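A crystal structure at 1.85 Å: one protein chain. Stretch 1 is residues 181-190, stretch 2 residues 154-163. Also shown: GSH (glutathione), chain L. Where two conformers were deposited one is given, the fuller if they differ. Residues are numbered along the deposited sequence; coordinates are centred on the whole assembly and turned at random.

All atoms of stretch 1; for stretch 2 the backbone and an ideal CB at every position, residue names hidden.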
# COMPACT_ATOMS: atom_id res chain seq x y z
N LYS A 181 19.23 -9.68 -9.50
CA LYS A 181 19.49 -9.53 -8.06
C LYS A 181 18.21 -9.89 -7.28
O LYS A 181 18.23 -10.67 -6.35
CB LYS A 181 19.88 -8.07 -7.71
CG LYS A 181 21.33 -7.66 -7.99
CD LYS A 181 21.60 -6.23 -7.49
CE LYS A 181 22.88 -5.61 -8.06
NZ LYS A 181 22.72 -5.18 -9.47
N LYS A 182 17.10 -9.30 -7.68
CA LYS A 182 15.83 -9.54 -6.99
C LYS A 182 14.70 -9.33 -7.99
O LYS A 182 14.61 -8.26 -8.62
CB LYS A 182 15.69 -8.57 -5.81
CG LYS A 182 14.46 -8.81 -4.96
CD LYS A 182 14.58 -8.29 -3.53
CE LYS A 182 13.31 -8.61 -2.74
NZ LYS A 182 13.46 -8.29 -1.29
N ASP A 183 13.87 -10.34 -8.14
CA ASP A 183 12.90 -10.32 -9.25
C ASP A 183 11.50 -9.83 -8.89
O ASP A 183 10.66 -9.67 -9.76
CB ASP A 183 12.82 -11.67 -9.98
CG ASP A 183 12.30 -12.81 -9.12
OD1 ASP A 183 11.93 -12.62 -7.95
OD2 ASP A 183 12.27 -13.94 -9.66
N HIS A 184 11.24 -9.62 -7.61
CA HIS A 184 10.00 -8.99 -7.19
C HIS A 184 10.11 -8.58 -5.72
O HIS A 184 10.93 -9.12 -4.96
CB HIS A 184 8.80 -9.92 -7.32
CG HIS A 184 8.81 -11.06 -6.36
ND1 HIS A 184 9.73 -12.08 -6.44
CD2 HIS A 184 8.01 -11.36 -5.31
CE1 HIS A 184 9.49 -12.97 -5.49
NE2 HIS A 184 8.45 -12.55 -4.79
N TYR A 185 9.23 -7.66 -5.34
CA TYR A 185 9.18 -7.10 -3.99
C TYR A 185 7.75 -7.20 -3.47
O TYR A 185 6.78 -7.03 -4.24
CB TYR A 185 9.59 -5.62 -4.06
CG TYR A 185 10.98 -5.40 -4.56
CD1 TYR A 185 11.27 -5.39 -5.92
CD2 TYR A 185 12.04 -5.22 -3.65
CE1 TYR A 185 12.58 -5.21 -6.38
CE2 TYR A 185 13.34 -4.98 -4.09
CZ TYR A 185 13.59 -4.98 -5.47
OH TYR A 185 14.86 -4.81 -5.95
N ILE A 186 7.62 -7.44 -2.17
CA ILE A 186 6.32 -7.38 -1.50
C ILE A 186 6.50 -6.37 -0.36
O ILE A 186 7.09 -6.69 0.65
CB ILE A 186 5.87 -8.77 -0.99
CG1 ILE A 186 5.93 -9.78 -2.14
CG2 ILE A 186 4.46 -8.68 -0.37
CD1 ILE A 186 5.46 -11.17 -1.76
N LEU A 187 6.00 -5.16 -0.57
CA LEU A 187 6.21 -4.03 0.31
C LEU A 187 4.95 -3.77 1.15
O LEU A 187 3.85 -4.03 0.70
CB LEU A 187 6.49 -2.80 -0.50
CG LEU A 187 7.65 -2.87 -1.49
CD1 LEU A 187 7.71 -1.50 -2.16
CD2 LEU A 187 8.91 -3.28 -0.74
N THR A 188 5.15 -3.30 2.36
CA THR A 188 4.04 -2.87 3.21
C THR A 188 3.92 -1.35 3.14
O THR A 188 4.86 -0.65 3.53
CB THR A 188 4.29 -3.30 4.66
OG1 THR A 188 4.41 -4.73 4.72
CG2 THR A 188 3.14 -2.86 5.54
N ALA A 189 2.77 -0.87 2.68
CA ALA A 189 2.45 0.56 2.70
C ALA A 189 1.52 0.82 3.89
O ALA A 189 0.61 0.02 4.16
CB ALA A 189 1.77 0.98 1.42
N LEU A 190 1.77 1.93 4.60
CA LEU A 190 1.01 2.27 5.81
C LEU A 190 0.29 3.60 5.57
O LEU A 190 0.88 4.50 4.98
CB LEU A 190 1.97 2.43 6.95
CG LEU A 190 1.42 2.50 8.35
CD1 LEU A 190 0.82 1.15 8.76
CD2 LEU A 190 2.57 2.83 9.29
N UNK A 154 3.34 5.99 4.29
CA UNK A 154 4.74 5.61 4.45
C UNK A 154 4.93 4.17 3.96
O UNK A 154 3.97 3.48 3.67
CB UNK A 154 5.18 5.75 5.91
N UNK A 155 6.18 3.77 3.79
CA UNK A 155 6.54 2.38 3.48
C UNK A 155 7.29 1.90 4.69
O UNK A 155 8.14 2.61 5.23
CB UNK A 155 7.37 2.25 2.20
N UNK A 156 6.97 0.70 5.16
CA UNK A 156 7.66 0.13 6.28
C UNK A 156 9.14 -0.11 5.93
O UNK A 156 10.01 0.14 6.74
CB UNK A 156 6.98 -1.17 6.71
N UNK A 157 9.42 -0.56 4.71
CA UNK A 157 10.82 -0.76 4.28
C UNK A 157 10.86 -0.85 2.75
O UNK A 157 10.60 -1.92 2.15
CB UNK A 157 11.42 -2.02 4.91
N UNK A 158 11.22 0.27 2.13
CA UNK A 158 11.40 0.34 0.70
C UNK A 158 12.64 -0.35 0.17
O UNK A 158 12.80 -0.41 -1.04
CB UNK A 158 11.43 1.81 0.27
N UNK A 159 13.53 -0.80 1.08
CA UNK A 159 14.76 -1.52 0.75
C UNK A 159 15.79 -0.64 0.01
O UNK A 159 16.74 -1.12 -0.59
CB UNK A 159 14.42 -2.74 -0.10
N UNK A 160 15.58 0.68 0.10
CA UNK A 160 16.35 1.62 -0.70
C UNK A 160 16.03 1.59 -2.19
O UNK A 160 16.69 2.32 -2.95
CB UNK A 160 17.84 1.34 -0.50
N UNK A 161 15.03 0.80 -2.61
CA UNK A 161 14.67 0.68 -4.01
C UNK A 161 13.43 1.48 -4.38
O UNK A 161 13.30 1.87 -5.54
CB UNK A 161 14.45 -0.79 -4.36
N UNK A 162 12.52 1.66 -3.43
CA UNK A 162 11.25 2.36 -3.63
C UNK A 162 10.99 3.37 -2.52
O UNK A 162 11.45 3.20 -1.38
CB UNK A 162 10.10 1.36 -3.70
N UNK A 163 10.23 4.40 -2.88
CA UNK A 163 9.83 5.43 -1.96
C UNK A 163 8.39 5.80 -2.23
O UNK A 163 7.87 5.62 -3.34
CB UNK A 163 10.74 6.65 -2.07
N1 GSH L . 25.24 -3.04 -12.99
CA1 GSH L . 24.29 -3.19 -14.07
C1 GSH L . 22.95 -2.65 -13.63
O11 GSH L . 22.85 -2.25 -12.44
O12 GSH L . 22.00 -2.65 -14.45
CB1 GSH L . 24.14 -4.66 -14.51
CG1 GSH L . 23.57 -5.54 -13.40
CD1 GSH L . 23.16 -6.89 -13.93
OE1 GSH L . 22.18 -7.03 -14.66
N2 GSH L . 23.91 -7.92 -13.52
CA2 GSH L . 23.55 -9.30 -13.77
C2 GSH L . 23.47 -10.08 -12.50
O2 GSH L . 23.69 -11.28 -12.52
CB2 GSH L . 24.57 -9.91 -14.74
SG2 GSH L . 24.46 -9.04 -16.31
N3 GSH L . 23.07 -9.41 -11.40
CA3 GSH L . 22.86 -10.04 -10.11
C3 GSH L . 23.80 -9.52 -9.05
O31 GSH L . 23.75 -10.09 -7.93
O32 GSH L . 24.55 -8.54 -9.29

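Position 154 pairs with Leu-190 in an antiparallel sheet. Its N donates to Leu-190 O (3.0 Å), and Leu-190 N donates to its O (2.8 Å). Its CB lies on the same face as the Leu-190 side chain. Most strand residues, small or branched, would suit. The residue is Ser-154, whose OG packs 3.5 Å from Leu-190 CB.

Position 155 pairs with Ala-189 without hydrogen bonds; the CA atoms are 4.5 Å apart. Its CA makes a CA-H...O contact with Thr-188 O (3.5 Å). Ala-189 is small and Leu-187 lies to another side, so a medium or large apolar side chain would fit. It is Leu-155. CD2 reaches Ala-189 CB (4.1 Å) and CD1 comes to 4.4 Å from Leu-187 CD1.

At position 156 the backbone leaves the strand, with phi/psi of -64/-39. Its N still donates to Thr-188 O (3.0 Å). CA-to-CB points toward stretch 1, where Thr-188 offers a methyl. Small or medium side chains would do. Val-156 places its CG2 3.6 Å from Thr-188 CG2.

Position 157 points sideways, and its ideal CB has no neighbour in stretch 1. Many residues are possible; a short acceptor could hold the turn. It is Asp-157, whose OD1 accepts from the N of 159 (2.8 Å). Water 1 accepts from Asp-157 N (2.8 Å) and Thr-188 N (3.1 Å), joining the stretches.

At position 158 an ideal CB would lie 2.2 Å from the O of 162, a clash. Glycine fits, and Gly-158 is found.

Position 159 has a positive phi, 67°, which favours glycine but also admits Asn or Asp. CB points toward stretch 1, however, and the Lys-182 amine lies within reach of a long acid. Glu-159 uses OE1 for a salt bridge to Lys-182 NZ (2.9 Å). OE1 also lies at the Tyr-185 ring edge, 3.4 Å from CE2.

Position 160 is out of reach, with phi 70°. Glycine is favoured, and Gly-160 is present.

Position 161 starts toward Tyr-185 OH. A flexible chain or a polar group would suit. Lys-161 sets CG 3.7 Å from Tyr-185 OH, then leads away.

Position 162 faces Leu-187 and the Tyr-185 ring. A large apolar or aromatic residue is expected. Phe-162 turns its edge to the Tyr-185 face, with planes at 78°, and CD2 meets Leu-187 CD1 (3.8 Å).

Position 163 points away and is little constrained by stretch 1. It is Ala-163.

Stretch 2 (154-163) SLVDGEGKFA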
# COMPACT_ATOMS: atom_id res chain seq x y z
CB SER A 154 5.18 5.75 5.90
OG SER A 154 4.43 4.90 6.74
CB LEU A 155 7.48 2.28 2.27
CG LEU A 155 6.90 2.57 0.91
CD1 LEU A 155 7.98 2.44 -0.16
CD2 LEU A 155 5.71 1.67 0.58
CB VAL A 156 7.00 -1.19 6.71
CG1 VAL A 156 7.87 -1.95 7.72
CG2 VAL A 156 5.62 -0.89 7.26
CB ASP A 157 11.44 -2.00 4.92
CG ASP A 157 12.88 -2.28 4.43
OD1 ASP A 157 13.54 -1.40 3.80
OD2 ASP A 157 13.38 -3.39 4.71
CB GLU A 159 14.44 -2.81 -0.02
CG GLU A 159 13.42 -3.70 0.69
CD GLU A 159 13.10 -4.99 -0.07
OE1 GLU A 159 14.01 -5.53 -0.78
OE2 GLU A 159 11.91 -5.43 0.06
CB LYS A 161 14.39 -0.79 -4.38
CG LYS A 161 15.46 -1.80 -3.94
CD LYS A 161 16.86 -1.34 -4.23
CE LYS A 161 17.13 -1.38 -5.70
NZ LYS A 161 18.59 -1.13 -5.95
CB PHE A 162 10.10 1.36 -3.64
CG PHE A 162 10.27 0.27 -4.65
CD1 PHE A 162 9.98 0.51 -5.97
CD2 PHE A 162 10.84 -0.95 -4.29
CE1 PHE A 162 10.22 -0.46 -6.94
CE2 PHE A 162 11.05 -1.93 -5.24
CZ PHE A 162 10.73 -1.68 -6.56
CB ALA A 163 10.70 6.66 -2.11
O HOH W 1 7.77 -1.74 2.73
O HOH W 2 10.35 -8.06 -0.68
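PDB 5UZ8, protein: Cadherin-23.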